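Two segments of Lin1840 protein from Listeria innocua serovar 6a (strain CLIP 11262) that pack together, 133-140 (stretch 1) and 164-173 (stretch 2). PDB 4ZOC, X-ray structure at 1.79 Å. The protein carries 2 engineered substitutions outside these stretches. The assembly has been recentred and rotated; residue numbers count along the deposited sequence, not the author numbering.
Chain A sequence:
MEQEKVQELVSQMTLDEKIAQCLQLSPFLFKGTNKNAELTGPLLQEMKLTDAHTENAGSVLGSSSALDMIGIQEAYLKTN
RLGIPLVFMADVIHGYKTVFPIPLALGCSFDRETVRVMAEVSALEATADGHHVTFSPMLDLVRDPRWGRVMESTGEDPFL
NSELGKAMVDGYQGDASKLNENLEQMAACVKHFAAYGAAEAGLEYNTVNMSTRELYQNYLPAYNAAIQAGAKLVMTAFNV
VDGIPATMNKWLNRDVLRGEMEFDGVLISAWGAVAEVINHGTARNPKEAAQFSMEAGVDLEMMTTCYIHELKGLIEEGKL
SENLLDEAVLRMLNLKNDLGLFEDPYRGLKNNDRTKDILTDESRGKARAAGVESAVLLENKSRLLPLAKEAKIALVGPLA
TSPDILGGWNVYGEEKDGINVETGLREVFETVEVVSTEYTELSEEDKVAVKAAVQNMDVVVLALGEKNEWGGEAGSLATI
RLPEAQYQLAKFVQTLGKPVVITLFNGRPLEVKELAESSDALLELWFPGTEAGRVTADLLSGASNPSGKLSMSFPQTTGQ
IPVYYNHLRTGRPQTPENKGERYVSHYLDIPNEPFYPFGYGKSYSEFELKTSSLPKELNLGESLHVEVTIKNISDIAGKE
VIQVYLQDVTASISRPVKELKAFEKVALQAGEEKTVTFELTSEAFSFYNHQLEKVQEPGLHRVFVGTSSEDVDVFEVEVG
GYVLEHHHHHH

Stretch 1 (133-140) VTFSPMLD
Stretch 2, residues 164-173: LGKAMVDGYQ

Stretch 2 (164-173) is helical throughout, continuing a helix that begins earlier in the chain, with i to i+4 bonds such as Met-168 N to Leu-164 O at 2.9 Å and Tyr-172 N to Met-168 O at 2.8 Å. Stretch 1 starts as a strand at Val-133 and Thr-134 (phi/psi -115/147 at Thr-134), passes through Phe-135 (-85/64) and extends again at Ser-136 (-159/148), which a cis peptide joins to Pro-137 (-80/150). The two run in opposite senses: the CA atoms of Thr-134 and Tyr-172 lie 8.3 Å apart, those of Pro-137 and Gly-165 6.0 Å. Together they bury 297 Å², both sides summed.

Leu-164 (chi1 m, chi2 t) makes no contact, its end leading away. Gly-165 marks the close approach of the backbones: Leu-139 CD2 sits 3.7 Å from Gly-165 CA, and Pro-137 CG is 4.1 Å from Gly-165 O. Leu-139 (m, t) leaves its backbone sideways but brings its end to the helix. An ideal CB on Gly-165 would fall 2.7 Å from Leu-139 CD2, a clash, so the absence of a side chain permits this packing.

Lys-166, pointing away, and Ala-167 lie outside the contact. Met-168 points toward stretch 1 with chi1 -80°, chi2 -155° and chi3 -157°. Its extended, unbranched chain carries SD to 3.7 Å from Pro-137 CB, an apolar contact, and to 3.6 Å from Ser-136 OG. Val-169 (chi1 t) is directed sideways, yet its CG2 reaches 3.9 Å from Pro-137 CD. Pro-137, with a C-gamma endo pucker, thus offers a compact apolar ring to the helix, and the other stretch covers 62 Å² of it.

Asp-170, exposed, and Gly-171 take no part. Tyr-172 points toward stretch 1 with chi1 -67° and chi2 -54°, and 61 Å² of it is covered. Thr-134, at chi1 180°, places CG2 over one ring face, 3.6 Å from the centroid of the Tyr-172 ring and 1° off the ring normal, a nearly ideal CH-pi geometry; its OG1 is hydrogen-bonded elsewhere in the structure. At the ring edge, Ser-136 (chi1 171°) sets OG 2.6 Å from Tyr-172 OH. This short hydrogen bond, in which either hydroxyl could donate, is the only one across the stretches and pairs two polar groups within a buried setting. Pro-137 N also lies near the ring plane, 4.3 Å from Tyr-172 CE2. Gln-173 (chi1 m, chi2 t) closes the segment without touching stretch 1; its side-chain amide is satisfied elsewhere.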

# COMPACT_ATOMS: atom_id res chain seq x y z
N VAL A 133 -16.02 17.61 -26.51
CA VAL A 133 -15.45 16.46 -25.80
C VAL A 133 -15.61 16.61 -24.31
O VAL A 133 -15.43 17.70 -23.78
CB VAL A 133 -13.86 16.42 -26.03
CG1 VAL A 133 -13.16 15.26 -25.37
CG2 VAL A 133 -13.52 16.42 -27.48
N THR A 134 -15.88 15.50 -23.62
CA THR A 134 -15.75 15.50 -22.18
C THR A 134 -14.66 14.59 -21.69
O THR A 134 -14.49 13.48 -22.21
CB THR A 134 -17.08 15.11 -21.49
OG1 THR A 134 -16.88 15.13 -20.06
CG2 THR A 134 -17.59 13.66 -21.87
N PHE A 135 -14.03 15.02 -20.59
CA PHE A 135 -12.97 14.26 -19.92
C PHE A 135 -13.59 13.25 -18.95
O PHE A 135 -13.45 13.38 -17.70
CB PHE A 135 -12.05 15.19 -19.25
CG PHE A 135 -11.33 16.21 -20.18
CD1 PHE A 135 -10.68 15.76 -21.42
CD2 PHE A 135 -11.26 17.57 -19.84
CE1 PHE A 135 -10.06 16.64 -22.20
CE2 PHE A 135 -10.53 18.45 -20.61
CZ PHE A 135 -9.93 17.96 -21.78
N SER A 136 -14.32 12.31 -19.52
CA SER A 136 -15.04 11.28 -18.81
C SER A 136 -15.29 10.14 -19.79
O SER A 136 -15.39 10.36 -20.99
CB SER A 136 -16.38 11.83 -18.26
OG SER A 136 -17.25 10.85 -17.73
N PRO A 137 -15.34 8.88 -19.32
CA PRO A 137 -15.33 8.35 -17.95
C PRO A 137 -13.93 8.28 -17.29
O PRO A 137 -12.90 8.10 -17.94
CB PRO A 137 -15.89 6.97 -18.13
CG PRO A 137 -15.41 6.56 -19.47
CD PRO A 137 -15.53 7.82 -20.31
N MET A 138 -13.92 8.43 -15.94
CA MET A 138 -12.74 8.13 -15.15
C MET A 138 -12.83 6.66 -14.72
O MET A 138 -13.78 6.23 -14.00
CB MET A 138 -12.71 9.10 -13.96
CG MET A 138 -11.49 9.01 -13.11
SD MET A 138 -11.61 7.70 -11.85
CE MET A 138 -10.38 8.37 -10.71
N LEU A 139 -11.83 5.90 -15.10
CA LEU A 139 -11.84 4.42 -14.99
C LEU A 139 -10.71 3.86 -14.15
O LEU A 139 -10.33 2.69 -14.28
CB LEU A 139 -11.87 3.80 -16.38
CG LEU A 139 -13.13 4.16 -17.18
CD1 LEU A 139 -13.02 3.63 -18.60
CD2 LEU A 139 -14.39 3.56 -16.52
N ASP A 140 -10.19 4.68 -13.23
CA ASP A 140 -9.09 4.25 -12.37
C ASP A 140 -9.70 3.39 -11.26
O ASP A 140 -10.61 3.83 -10.48
CB ASP A 140 -8.38 5.49 -11.77
CG ASP A 140 -7.94 6.47 -12.85
OD1 ASP A 140 -7.61 6.06 -13.98
OD2 ASP A 140 -7.96 7.67 -12.59
N LEU A 164 -19.87 -0.19 -16.38
CA LEU A 164 -20.36 1.19 -16.28
C LEU A 164 -19.61 2.22 -17.15
O LEU A 164 -20.21 3.20 -17.68
CB LEU A 164 -20.42 1.61 -14.83
CG LEU A 164 -21.28 0.68 -13.94
CD1 LEU A 164 -21.31 1.34 -12.56
CD2 LEU A 164 -22.70 0.46 -14.40
N GLY A 165 -18.32 2.00 -17.37
CA GLY A 165 -17.59 2.82 -18.29
C GLY A 165 -18.13 2.70 -19.70
O GLY A 165 -18.28 3.71 -20.38
N LYS A 166 -18.39 1.48 -20.14
CA LYS A 166 -19.00 1.27 -21.42
C LYS A 166 -20.37 1.97 -21.52
O LYS A 166 -20.67 2.63 -22.53
CB LYS A 166 -19.17 -0.18 -21.79
CG LYS A 166 -17.88 -0.85 -22.03
CD LYS A 166 -18.06 -2.28 -22.52
CE LYS A 166 -18.50 -3.14 -21.42
NZ LYS A 166 -18.78 -4.50 -21.98
N ALA A 167 -21.19 1.86 -20.47
CA ALA A 167 -22.44 2.59 -20.46
C ALA A 167 -22.27 4.11 -20.57
O ALA A 167 -23.04 4.74 -21.30
CB ALA A 167 -23.25 2.20 -19.24
N MET A 168 -21.24 4.68 -19.91
CA MET A 168 -21.01 6.14 -20.01
C MET A 168 -20.60 6.55 -21.41
O MET A 168 -21.14 7.51 -22.00
CB MET A 168 -19.94 6.59 -19.06
CG MET A 168 -20.33 6.78 -17.64
SD MET A 168 -19.23 7.96 -16.75
CE MET A 168 -19.65 7.26 -15.16
N VAL A 169 -19.68 5.76 -21.99
CA VAL A 169 -19.21 6.05 -23.37
C VAL A 169 -20.41 6.03 -24.34
O VAL A 169 -20.57 6.92 -25.17
CB VAL A 169 -18.13 5.06 -23.80
CG1 VAL A 169 -17.83 5.21 -25.31
CG2 VAL A 169 -16.86 5.28 -22.99
N ASP A 170 -21.26 5.00 -24.23
CA ASP A 170 -22.44 4.87 -25.06
C ASP A 170 -23.39 6.08 -24.86
O ASP A 170 -23.90 6.67 -25.80
CB ASP A 170 -23.13 3.57 -24.71
CG ASP A 170 -24.32 3.28 -25.60
OD1 ASP A 170 -24.34 3.67 -26.80
OD2 ASP A 170 -25.26 2.62 -25.08
N GLY A 171 -23.60 6.47 -23.61
CA GLY A 171 -24.43 7.63 -23.29
C GLY A 171 -23.92 8.93 -23.88
O GLY A 171 -24.69 9.76 -24.46
N TYR A 172 -22.61 9.15 -23.77
CA TYR A 172 -22.02 10.43 -24.29
C TYR A 172 -22.03 10.45 -25.81
O TYR A 172 -22.42 11.43 -26.40
CB TYR A 172 -20.58 10.64 -23.83
CG TYR A 172 -20.37 10.88 -22.33
CD1 TYR A 172 -21.04 11.88 -21.66
CD2 TYR A 172 -19.37 10.20 -21.61
CE1 TYR A 172 -20.80 12.15 -20.33
CE2 TYR A 172 -19.18 10.46 -20.25
CZ TYR A 172 -19.88 11.44 -19.63
OH TYR A 172 -19.67 11.71 -18.28
N GLN A 173 -21.57 9.35 -26.42
CA GLN A 173 -21.24 9.35 -27.82
C GLN A 173 -22.36 8.85 -28.72
O GLN A 173 -22.40 9.16 -29.91
CB GLN A 173 -19.97 8.49 -28.07
CG GLN A 173 -18.75 8.90 -27.29
CD GLN A 173 -17.47 8.30 -27.75
OE1 GLN A 173 -16.40 8.91 -27.56
NE2 GLN A 173 -17.52 7.12 -28.34